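Local coordinates for protein choline dehydrogenase and related flavoproteins (Aspergillus oryzae, PDB 3Q9T) that oxidises formate as a flavoenzyme of the glucose-methanol-choline oxidoreductase family, with an 8-formyl-FAD at its catalytic site, at residues A[225-237]-A[264-278]. Numbering follows the deposited sequence.
Sequences PEVHSKRLIINEA and LSQGVFETPKLLMLS. With FAY ([(2R,3S,4R,5R)-5-(6-amino-9H-purin-9-yl)-3,4-dihydroxytetrahydrofuran-2-yl]methyl (2R,3S,4S)-5-(8-formyl-7-methyl-2,4-dioxo-3,4-dihydrobenzo[g]pteridin-10(2H)-yl)-2,3,4-trihydroxypentyl dihydrogen diphosphate), chain D; ACT (acetate ion), chain G.
The hydroxyl of S278 is gripped from both segments: L232 N donates to S278 OG at 2.6 Å, nearly straight, and S278 OG in turn donates to L274 O, one helical turn back. This relay ties strand 227-235, an edge strand of the four-stranded mixed sheet, to the C-terminal end of helix 267-277 in the FAD-binding, Rossmann-type part of this GMC oxidoreductase. Strand and helix axes cross at -57° and approach to 7.0 Å, and the backbones come nearest at R231 and S278. K230 and R231 both face T245 of the neighbouring strand, the signature of a classic beta bulge, just before L232, whose N-H S278 OG accepts.

Beside these bonds, leucine methyl groups meet. L232 CD1 meets L274 CD2 at 3.8 Å, the two side chains crossing at about a right angle, whereas L232 CD2 lies alongside L275 CD2 and also reaches L264 CD2; L538 of strand 538-540 touches both L232 and L275.

Toward the cofactor the packing turns polar. S229 N donates to adenine FAY N1A at 2.9 Å and 176°, at the base edge. The same residue's OG lies between its backbone N and carbonyl carbon (chi1 64°), which turns it to the helix side, where S229 OG donates to Q266 OE1 at 2.6 Å, in the carbonyl plane and on a lone pair. Q266 also lies against the adenine, its OE1 3.0 Å from FAY C6A. Over one face of the H228 ring sits FAY N6A, while F441 also stacks with this ring and P440 O accepts from H228 NE2. On the helix, E270 CG packs 3.1 Å from FAY N7A, and K273 NZ, also bonded to P440 O, forms a salt bridge with E270 OE1, meeting its syn lone pair at 2.9 Å.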
ATOM      1  N   PRO A 225     -30.342  -0.138  16.863  1.00 17.77           N
ATOM      2  CA  PRO A 225     -29.434   0.084  15.740  1.00 21.88           C
ATOM      3  C   PRO A 225     -28.854   1.494  15.812  1.00 20.89           C
ATOM      4  O   PRO A 225     -29.274   2.282  16.662  1.00 24.30           O
ATOM      5  CB  PRO A 225     -30.368  -0.014  14.537  1.00 27.50           C
ATOM      6  CG  PRO A 225     -31.682   0.539  15.050  1.00 21.53           C
ATOM      7  CD  PRO A 225     -31.750   0.128  16.502  1.00 22.02           C
ATOM      8  N   GLU A 226     -27.913   1.811  14.927  1.00 22.70           N
ATOM      9  CA  GLU A 226     -27.322   3.153  14.873  1.00 23.27           C
ATOM     10  C   GLU A 226     -26.698   3.602  16.193  1.00 21.44           C
ATOM     11  O   GLU A 226     -26.788   4.773  16.528  1.00 19.88           O
ATOM     12  CB  GLU A 226     -28.357   4.207  14.487  1.00 19.93           C
ATOM     13  CG  GLU A 226     -29.255   3.836  13.339  1.00 34.42           C
ATOM     14  CD  GLU A 226     -28.798   4.439  12.048  1.00 42.06           C
ATOM     15  OE1 GLU A 226     -27.568   4.508  11.832  1.00 45.80           O
ATOM     16  OE2 GLU A 226     -29.671   4.855  11.254  1.00 50.72           O
ATOM     17  N   VAL A 227     -26.068   2.694  16.937  1.00 18.18           N
ATOM     18  CA  VAL A 227     -25.343   3.090  18.137  1.00 16.62           C
ATOM     19  C   VAL A 227     -23.956   2.485  18.099  1.00 21.17           C
ATOM     20  O   VAL A 227     -23.784   1.334  17.708  1.00 20.46           O
ATOM     21  CB  VAL A 227     -26.052   2.669  19.448  1.00 18.36           C
ATOM     22  CG1 VAL A 227     -27.411   3.351  19.573  1.00 19.50           C
ATOM     23  CG2 VAL A 227     -26.183   1.140  19.537  1.00 15.54           C
ATOM     24  N   HIS A 228     -22.967   3.273  18.503  1.00 17.57           N
ATOM     25  CA  HIS A 228     -21.576   2.855  18.445  1.00 18.39           C
ATOM     26  C   HIS A 228     -21.080   2.534  19.855  1.00 21.70           C
ATOM     27  O   HIS A 228     -21.196   3.358  20.781  1.00 23.79           O
ATOM     28  CB  HIS A 228     -20.748   3.983  17.824  1.00 21.85           C
ATOM     29  CG  HIS A 228     -19.406   3.551  17.331  1.00 24.47           C
ATOM     30  ND1 HIS A 228     -19.171   3.209  16.016  1.00 21.97           N
ATOM     31  CD2 HIS A 228     -18.222   3.417  17.973  1.00 27.34           C
ATOM     32  CE1 HIS A 228     -17.900   2.881  15.870  1.00 23.23           C
ATOM     33  NE2 HIS A 228     -17.301   2.999  17.042  1.00 22.29           N
ATOM     34  N   SER A 229     -20.555   1.333  20.032  1.00 14.70           N
ATOM     35  CA  SER A 229     -20.045   0.923  21.342  1.00 16.08           C
ATOM     36  C   SER A 229     -18.864   1.777  21.785  1.00 21.48           C
ATOM     37  O   SER A 229     -17.936   2.061  21.004  1.00 19.32           O
ATOM     38  CB  SER A 229     -19.646  -0.555  21.345  1.00 19.56           C
ATOM     39  OG  SER A 229     -18.562  -0.791  20.453  1.00 22.52           O
ATOM     40  N   LYS A 230     -18.908   2.194  23.044  1.00 18.18           N
ATOM     41  CA  LYS A 230     -17.799   2.904  23.638  1.00 17.47           C
ATOM     42  C   LYS A 230     -16.943   1.960  24.457  1.00 17.34           C
ATOM     43  O   LYS A 230     -15.721   1.996  24.366  1.00 16.71           O
ATOM     44  CB  LYS A 230     -18.300   4.033  24.528  1.00 20.96           C
ATOM     45  CG  LYS A 230     -17.185   4.721  25.259  1.00 18.64           C
ATOM     46  CD  LYS A 230     -17.735   5.689  26.295  1.00 24.97           C
ATOM     47  CE  LYS A 230     -16.651   6.098  27.279  1.00 20.97           C
ATOM     48  NZ  LYS A 230     -17.201   7.018  28.324  1.00 31.91           N
ATOM     49  N   ARG A 231     -17.587   1.110  25.255  1.00 17.11           N
ATOM     50  CA  ARG A 231     -16.874   0.319  26.261  1.00 18.20           C
ATOM     51  C   ARG A 231     -17.774  -0.743  26.885  1.00 18.87           C
ATOM     52  O   ARG A 231     -18.978  -0.557  26.981  1.00 19.14           O
ATOM     53  CB  ARG A 231     -16.392   1.244  27.375  1.00 21.24           C
ATOM     54  CG  ARG A 231     -15.357   0.656  28.307  1.00 23.22           C
ATOM     55  CD  ARG A 231     -15.088   1.645  29.437  1.00 30.94           C
ATOM     56  NE  ARG A 231     -14.429   2.853  28.949  1.00 40.35           N
ATOM     57  CZ  ARG A 231     -14.410   4.012  29.600  1.00 41.62           C
ATOM     58  NH1 ARG A 231     -15.038   4.129  30.763  1.00 36.54           N
ATOM     59  NH2 ARG A 231     -13.781   5.058  29.075  1.00 39.50           N
ATOM     60  N   LEU A 232     -17.193  -1.859  27.311  1.00 19.72           N
ATOM     61  CA  LEU A 232     -17.932  -2.817  28.121  1.00 20.05           C
ATOM     62  C   LEU A 232     -17.913  -2.266  29.546  1.00 21.48           C
ATOM     63  O   LEU A 232     -16.909  -1.692  29.967  1.00 23.98           O
ATOM     64  CB  LEU A 232     -17.267  -4.192  28.075  1.00 20.86           C
ATOM     65  CG  LEU A 232     -17.840  -5.381  27.285  1.00 21.44           C
ATOM     66  CD1 LEU A 232     -18.950  -5.016  26.299  1.00 15.69           C
ATOM     67  CD2 LEU A 232     -16.699  -6.097  26.580  1.00 20.48           C
ATOM     68  N   ILE A 233     -19.020  -2.418  30.275  1.00 19.98           N
ATOM     69  CA  ILE A 233     -19.089  -1.998  31.683  1.00 14.40           C
ATOM     70  C   ILE A 233     -18.617  -3.134  32.596  1.00 21.01           C
ATOM     71  O   ILE A 233     -19.295  -4.169  32.743  1.00 20.75           O
ATOM     72  CB  ILE A 233     -20.522  -1.551  32.082  1.00 16.96           C
ATOM     73  CG1 ILE A 233     -21.037  -0.470  31.121  1.00 18.79           C
ATOM     74  CG2 ILE A 233     -20.561  -1.049  33.539  1.00 20.99           C
ATOM     75  CD1 ILE A 233     -22.342   0.232  31.595  1.00 18.44           C
ATOM     76  N   ILE A 234     -17.450  -2.934  33.201  1.00 16.88           N
ATOM     77  CA  ILE A 234     -16.801  -3.961  33.996  1.00 22.95           C
ATOM     78  C   ILE A 234     -16.691  -3.534  35.459  1.00 32.48           C
ATOM     79  O   ILE A 234     -16.125  -2.486  35.765  1.00 30.48           O
ATOM     80  CB  ILE A 234     -15.368  -4.243  33.493  1.00 27.47           C
ATOM     81  CG1 ILE A 234     -15.363  -4.561  32.004  1.00 25.43           C
ATOM     82  CG2 ILE A 234     -14.738  -5.380  34.287  1.00 23.67           C
ATOM     83  CD1 ILE A 234     -15.977  -5.895  31.676  1.00 29.21           C
ATOM     84  N   ASN A 235     -17.228  -4.344  36.363  1.00 28.74           N
ATOM     85  CA  ASN A 235     -16.998  -4.132  37.787  1.00 22.60           C
ATOM     86  C   ASN A 235     -15.728  -4.841  38.235  1.00 21.51           C
ATOM     87  O   ASN A 235     -15.661  -6.064  38.212  1.00 27.88           O
ATOM     88  CB  ASN A 235     -18.183  -4.632  38.601  1.00 25.44           C
ATOM     89  CG  ASN A 235     -18.017  -4.362  40.076  1.00 32.56           C
ATOM     90  OD1 ASN A 235     -17.230  -5.027  40.754  1.00 26.93           O
ATOM     91  ND2 ASN A 235     -18.747  -3.368  40.582  1.00 28.14           N
ATOM     92  N   GLU A 236     -14.718  -4.071  38.621  1.00 26.42           N
ATOM     93  CA  GLU A 236     -13.429  -4.632  39.024  1.00 29.87           C
ATOM     94  C   GLU A 236     -13.491  -5.524  40.262  1.00 30.09           C
ATOM     95  O   GLU A 236     -12.860  -6.588  40.304  1.00 30.54           O
ATOM     96  CB  GLU A 236     -12.404  -3.526  39.266  1.00 33.27           C
ATOM     97  CG  GLU A 236     -11.726  -3.018  38.013  1.00 40.59           C
ATOM     98  CD  GLU A 236     -10.305  -2.548  38.289  1.00 55.92           C
ATOM     99  OE1 GLU A 236      -9.437  -3.400  38.616  1.00 49.57           O
ATOM    100  OE2 GLU A 236     -10.066  -1.323  38.190  1.00 55.38           O
ATOM    101  N   ALA A 237     -14.234  -5.091  41.276  1.00 25.23           N
ATOM    102  CA  ALA A 237     -14.275  -5.846  42.523  1.00 25.77           C
ATOM    103  C   ALA A 237     -14.863  -7.235  42.267  1.00 28.54           C
ATOM    104  O   ALA A 237     -14.308  -8.252  42.710  1.00 22.76           O
ATOM    105  CB  ALA A 237     -15.069  -5.098  43.590  1.00 23.01           C
ATOM    106  N   LEU A 264     -20.355 -10.616  23.523  1.00 18.05           N
ATOM    107  CA  LEU A 264     -19.656  -9.726  22.612  1.00 16.04           C
ATOM    108  C   LEU A 264     -19.530 -10.396  21.241  1.00 17.94           C
ATOM    109  O   LEU A 264     -18.902 -11.436  21.108  1.00 18.94           O
ATOM    110  CB  LEU A 264     -18.288  -9.370  23.181  1.00 11.96           C
ATOM    111  CG  LEU A 264     -17.384  -8.488  22.310  1.00 15.87           C
ATOM    112  CD1 LEU A 264     -18.110  -7.246  21.834  1.00 15.92           C
ATOM    113  CD2 LEU A 264     -16.097  -8.110  23.083  1.00 13.58           C
ATOM    114  N   SER A 265     -20.154  -9.777  20.240  1.00 18.67           N
ATOM    115  CA  SER A 265     -20.226 -10.287  18.881  1.00 14.22           C
ATOM    116  C   SER A 265     -19.863  -9.203  17.841  1.00 17.46           C
ATOM    117  O   SER A 265     -20.528  -9.061  16.809  1.00 14.77           O
ATOM    118  CB  SER A 265     -21.649 -10.798  18.605  1.00 16.53           C
ATOM    119  OG  SER A 265     -22.029 -11.814  19.528  1.00 19.66           O
ATOM    120  N   GLN A 266     -18.812  -8.435  18.094  1.00 19.50           N
ATOM    121  CA  GLN A 266     -18.528  -7.304  17.210  1.00 18.52           C
ATOM    122  C   GLN A 266     -17.634  -7.694  16.038  1.00 21.13           C
ATOM    123  O   GLN A 266     -17.250  -6.843  15.244  1.00 22.00           O
ATOM    124  CB  GLN A 266     -17.951  -6.110  17.981  1.00 17.54           C
ATOM    125  CG  GLN A 266     -18.974  -5.366  18.844  1.00 21.04           C
ATOM    126  CD  GLN A 266     -18.499  -3.960  19.212  1.00 18.72           C
ATOM    127  OE1 GLN A 266     -19.300  -3.088  19.522  1.00 15.72           O
ATOM    128  NE2 GLN A 266     -17.190  -3.752  19.189  1.00 15.04           N
ATOM    129  N   GLY A 267     -17.329  -8.985  15.917  1.00 24.09           N
ATOM    130  CA  GLY A 267     -16.554  -9.484  14.786  1.00 16.43           C
ATOM    131  C   GLY A 267     -15.065  -9.484  15.063  1.00 17.10           C
ATOM    132  O   GLY A 267     -14.609  -8.853  16.018  1.00 16.95           O
ATOM    133  N   VAL A 268     -14.312 -10.173  14.206  1.00 15.77           N
ATOM    134  CA  VAL A 268     -12.872 -10.366  14.377  1.00 15.30           C
ATOM    135  C   VAL A 268     -12.042  -9.100  14.601  1.00 18.76           C
ATOM    136  O   VAL A 268     -10.996  -9.153  15.261  1.00 13.94           O
ATOM    137  CB  VAL A 268     -12.256 -11.127  13.164  1.00 17.23           C
ATOM    138  CG1 VAL A 268     -12.305 -10.261  11.913  1.00 13.89           C
ATOM    139  CG2 VAL A 268     -10.813 -11.587  13.487  1.00  9.64           C
ATOM    140  N   PHE A 269     -12.481  -7.968  14.052  1.00 12.57           N
ATOM    141  CA  PHE A 269     -11.717  -6.736  14.235  1.00 13.92           C
ATOM    142  C   PHE A 269     -12.178  -5.893  15.439  1.00 17.67           C
ATOM    143  O   PHE A 269     -11.341  -5.353  16.159  1.00 18.88           O
ATOM    144  CB  PHE A 269     -11.713  -5.878  12.964  1.00 14.02           C
ATOM    145  CG  PHE A 269     -11.212  -6.596  11.732  1.00 17.85           C
ATOM    146  CD1 PHE A 269     -11.922  -6.518  10.534  1.00 15.06           C
ATOM    147  CD2 PHE A 269     -10.028  -7.320  11.761  1.00 13.74           C
ATOM    148  CE1 PHE A 269     -11.470  -7.176   9.396  1.00 16.63           C
ATOM    149  CE2 PHE A 269      -9.567  -7.992  10.636  1.00 12.86           C
ATOM    150  CZ  PHE A 269     -10.275  -7.918   9.450  1.00 20.89           C
ATOM    151  N   GLU A 270     -13.490  -5.752  15.643  1.00 19.19           N
ATOM    152  CA  GLU A 270     -13.993  -4.817  16.662  1.00 17.32           C
ATOM    153  C   GLU A 270     -14.159  -5.465  18.020  1.00 21.72           C
ATOM    154  O   GLU A 270     -14.119  -4.775  19.043  1.00 20.46           O
ATOM    155  CB  GLU A 270     -15.319  -4.158  16.259  1.00 14.85           C
ATOM    156  CG  GLU A 270     -15.243  -3.254  15.047  1.00 18.02           C
ATOM    157  CD  GLU A 270     -14.706  -1.850  15.352  1.00 21.01           C
ATOM    158  OE1 GLU A 270     -14.749  -1.388  16.515  1.00 20.93           O
ATOM    159  OE2 GLU A 270     -14.241  -1.200  14.403  1.00 22.00           O
ATOM    160  N   THR A 271     -14.376  -6.777  18.040  1.00 16.26           N
ATOM    161  CA  THR A 271     -14.428  -7.467  19.312  1.00 18.63           C
ATOM    162  C   THR A 271     -13.123  -7.267  20.126  1.00 17.35           C
ATOM    163  O   THR A 271     -13.174  -6.796  21.261  1.00 18.44           O
ATOM    164  CB  THR A 271     -14.735  -8.957  19.140  1.00 17.65           C
ATOM    165  OG1 THR A 271     -16.145  -9.131  18.973  1.00 18.16           O
ATOM    166  CG2 THR A 271     -14.265  -9.736  20.362  1.00 11.78           C
ATOM    167  N   PRO A 272     -11.954  -7.612  19.554  1.00 15.90           N
ATOM    168  CA  PRO A 272     -10.729  -7.376  20.345  1.00 23.23           C
ATOM    169  C   PRO A 272     -10.501  -5.898  20.695  1.00 20.74           C
ATOM    170  O   PRO A 272      -9.952  -5.591  21.754  1.00 18.92           O
ATOM    171  CB  PRO A 272      -9.606  -7.864  19.423  1.00 13.13           C
ATOM    172  CG  PRO A 272     -10.218  -7.842  18.031  1.00 14.99           C
ATOM    173  CD  PRO A 272     -11.652  -8.239  18.251  1.00 16.59           C
ATOM    174  N   LYS A 273     -10.897  -4.999  19.804  1.00 16.45           N
ATOM    175  CA  LYS A 273     -10.758  -3.579  20.072  1.00 20.93           C
ATOM    176  C   LYS A 273     -11.567  -3.219  21.327  1.00 16.50           C
ATOM    177  O   LYS A 273     -11.030  -2.659  22.282  1.00 17.63           O
ATOM    178  CB  LYS A 273     -11.203  -2.759  18.853  1.00 19.40           C
ATOM    179  CG  LYS A 273     -11.148  -1.271  19.046  1.00 18.41           C
ATOM    180  CD  LYS A 273     -11.712  -0.577  17.829  1.00 21.44           C
ATOM    181  CE  LYS A 273     -12.514   0.636  18.245  1.00 18.89           C
ATOM    182  NZ  LYS A 273     -13.475   1.075  17.189  1.00 19.09           N
ATOM    183  N   LEU A 274     -12.844  -3.577  21.350  1.00 16.72           N
ATOM    184  CA  LEU A 274     -13.690  -3.197  22.483  1.00 15.47           C
ATOM    185  C   LEU A 274     -13.231  -3.867  23.782  1.00 19.53           C
ATOM    186  O   LEU A 274     -13.315  -3.264  24.856  1.00 18.84           O
ATOM    187  CB  LEU A 274     -15.170  -3.471  22.210  1.00 17.89           C
ATOM    188  CG  LEU A 274     -16.163  -2.838  23.208  1.00 22.71           C
ATOM    189  CD1 LEU A 274     -16.251  -1.338  23.009  1.00 17.43           C
ATOM    190  CD2 LEU A 274     -17.570  -3.475  23.116  1.00 13.88           C
ATOM    191  N   LEU A 275     -12.724  -5.097  23.696  1.00 17.57           N
ATOM    192  CA  LEU A 275     -12.167  -5.733  24.893  1.00 20.60           C
ATOM    193  C   LEU A 275     -11.041  -4.855  25.429  1.00 17.02           C
ATOM    194  O   LEU A 275     -11.014  -4.520  26.611  1.00 19.13           O
ATOM    195  CB  LEU A 275     -11.657  -7.149  24.620  1.00 19.78           C
ATOM    196  CG  LEU A 275     -12.704  -8.265  24.471  1.00 21.47           C
ATOM    197  CD1 LEU A 275     -12.023  -9.591  24.112  1.00 15.51           C
ATOM    198  CD2 LEU A 275     -13.497  -8.401  25.750  1.00 16.19           C
ATOM    199  N   MET A 276     -10.139  -4.439  24.545  1.00 19.29           N
ATOM    200  CA  MET A 276      -9.010  -3.626  24.980  1.00 18.61           C
ATOM    201  C   MET A 276      -9.442  -2.290  25.580  1.00 16.40           C
ATOM    202  O   MET A 276      -8.940  -1.907  26.619  1.00 20.74           O
ATOM    203  CB  MET A 276      -7.991  -3.456  23.870  1.00 20.74           C
ATOM    204  CG  MET A 276      -7.281  -4.760  23.558  1.00 23.46           C
ATOM    205  SD  MET A 276      -5.963  -4.615  22.339  1.00 23.10           S
ATOM    206  CE  MET A 276      -6.879  -4.404  20.817  1.00 18.20           C
ATOM    207  N   LEU A 277     -10.388  -1.609  24.945  1.00 14.29           N
ATOM    208  CA  LEU A 277     -10.898  -0.343  25.452  1.00 19.10           C
ATOM    209  C   LEU A 277     -11.558  -0.524  26.807  1.00 20.53           C
ATOM    210  O   LEU A 277     -11.736   0.431  27.545  1.00 21.91           O
ATOM    211  CB  LEU A 277     -11.916   0.256  24.471  1.00 21.60           C
ATOM    212  CG  LEU A 277     -11.355   0.780  23.137  1.00 19.54           C
ATOM    213  CD1 LEU A 277     -12.447   1.379  22.278  1.00 15.02           C
ATOM    214  CD2 LEU A 277     -10.259   1.796  23.381  1.00 19.18           C
ATOM    215  N   SER A 278     -11.928  -1.764  27.117  1.00 23.74           N
ATOM    216  CA  SER A 278     -12.646  -2.075  28.338  1.00 16.65           C
ATOM    217  C   SER A 278     -11.706  -2.589  29.416  1.00 24.08           C
ATOM    218  O   SER A 278     -12.149  -2.996  30.486  1.00 22.76           O
ATOM    219  CB  SER A 278     -13.734  -3.109  28.065  1.00 17.63           C
ATOM    220  OG  SER A 278     -14.667  -2.618  27.125  1.00 21.32           O
TER
HETATM  221  P   FAY D 600     -19.154 -12.255  12.613  1.00 20.09           P
HETATM  222  N1  FAY D 600     -17.982 -16.361   4.309  1.00 18.46           N
HETATM  223  C2  FAY D 600     -18.632 -17.398   3.643  1.00 22.42           C
HETATM  224  O2  FAY D 600     -18.908 -18.433   4.238  1.00 21.13           O
HETATM  225  N3  FAY D 600     -19.375 -17.120   2.516  1.00 25.79           N
HETATM  226  C4  FAY D 600     -19.027 -16.037   1.748  1.00 28.72           C
HETATM  227  O4  FAY D 600     -19.094 -16.165   0.511  1.00 23.69           O
HETATM  228  N5  FAY D 600     -18.013 -13.878   1.663  1.00 21.58           N
HETATM  229  C6  FAY D 600     -17.538 -11.577   1.645  1.00 24.40           C
HETATM  230  C7  FAY D 600     -17.256 -10.389   2.296  1.00 21.72           C
HETATM  231  C8  FAY D 600     -17.079 -10.391   3.684  1.00 20.79           C
HETATM  232  O8  FAY D 600     -17.012  -9.027   5.588  1.00 19.63           O
HETATM  233  C9  FAY D 600     -17.310 -11.568   4.408  1.00 16.48           C
HETATM  234  PA  FAY D 600     -19.917  -9.672  11.747  1.00 14.25           P
HETATM  235  C1' FAY D 600     -17.471 -14.052   5.971  1.00 24.93           C
HETATM  236  C10 FAY D 600     -17.810 -15.145   3.689  1.00 18.45           C
HETATM  237  N10 FAY D 600     -17.536 -14.000   4.443  1.00 19.96           N
HETATM  238  N1A FAY D 600     -20.361  -0.614  17.860  1.00 15.27           N
HETATM  239  O1A FAY D 600     -19.154  -8.625  11.006  1.00 23.36           O
HETATM  240  C1B FAY D 600     -21.169  -4.663  14.615  1.00 19.89           C
HETATM  241  O1P FAY D 600     -20.410 -12.493  13.416  1.00 19.08           O
HETATM  242  C2' FAY D 600     -18.875 -13.962   6.612  1.00 17.40           C
HETATM  243  O2' FAY D 600     -19.565 -12.956   5.961  1.00 19.25           O
HETATM  244  C2A FAY D 600     -21.569  -1.192  17.516  1.00 16.55           C
HETATM  245  O2A FAY D 600     -20.887 -10.436  10.899  1.00 19.13           O
HETATM  246  C2B FAY D 600     -20.993  -4.682  13.107  1.00 19.89           C
HETATM  247  O2B FAY D 600     -21.686  -3.636  12.450  1.00 15.16           O
HETATM  248  O2P FAY D 600     -17.937 -12.818  13.325  1.00 19.13           O
HETATM  249  C3' FAY D 600     -19.085 -13.807   8.154  1.00 28.07           C
HETATM  250  O3' FAY D 600     -20.134 -12.924   8.547  1.00 19.81           O
HETATM  251  N3A FAY D 600     -21.611  -2.262  16.637  1.00 19.60           N
HETATM  252  C3B FAY D 600     -21.579  -6.032  12.756  1.00 19.81           C
HETATM  253  O3B FAY D 600     -22.977  -5.905  12.671  1.00 17.67           O
HETATM  254  O3P FAY D 600     -18.898 -10.672  12.456  1.00 18.13           O
HETATM  255  C4' FAY D 600     -17.860 -13.420   8.944  1.00 24.13           C
HETATM  256  O4' FAY D 600     -16.835 -14.319   8.530  1.00 20.95           O
HETATM  257  C4A FAY D 600     -20.456  -2.747  16.114  1.00 19.34           C
HETATM  258  C4B FAY D 600     -21.287  -6.877  13.972  1.00 18.64           C
HETATM  259  O4B FAY D 600     -20.921  -5.988  15.013  1.00 18.15           O
HETATM  260  C4X FAY D 600     -18.229 -15.045   2.349  1.00 26.10           C
HETATM  261  C5' FAY D 600     -18.133 -13.505  10.465  1.00 26.42           C
HETATM  262  O5' FAY D 600     -19.235 -12.814  11.074  1.00 23.62           O
HETATM  263  C5A FAY D 600     -19.230  -2.184  16.456  1.00 21.79           C
HETATM  264  C5B FAY D 600     -20.186  -7.881  13.695  1.00 17.68           C
HETATM  265  O5B FAY D 600     -20.739  -8.931  12.940  1.00 19.03           O
HETATM  266  C5X FAY D 600     -17.547 -12.778   2.349  1.00 28.26           C
HETATM  267  C6A FAY D 600     -19.178  -1.102  17.332  1.00 25.55           C
HETATM  268  N6A FAY D 600     -18.009  -0.497  17.583  1.00 22.15           N
HETATM  269  N7A FAY D 600     -18.264  -2.862  15.801  1.00 20.75           N
HETATM  270  C7M FAY D 600     -16.965  -9.169   1.456  1.00 18.34           C
HETATM  271  C8A FAY D 600     -18.834  -3.841  15.067  1.00 14.35           C
HETATM  272  C8M FAY D 600     -17.170  -9.093   4.389  1.00 20.01           C
HETATM  273  C9A FAY D 600     -17.497 -12.783   3.753  1.00 19.63           C
HETATM  274  N9A FAY D 600     -20.184  -3.777  15.246  1.00 22.10           N
HETATM  275  C   ACT G   1     -14.472   2.103  14.002  1.00 36.73           C
HETATM  276  O   ACT G   1     -13.867   1.005  13.970  1.00 30.92           O
HETATM  277  OXT ACT G   1     -15.120   2.315  15.052  1.00 29.03           O
HETATM  278  CH3 ACT G   1     -14.415   3.100  12.866  1.00 28.80           C
HETATM  279  O   HOH W   1     -15.937   1.031  19.471  1.00 19.34           O
HETATM  280  O   HOH W   2     -13.979  -1.040  31.509  1.00 37.83           O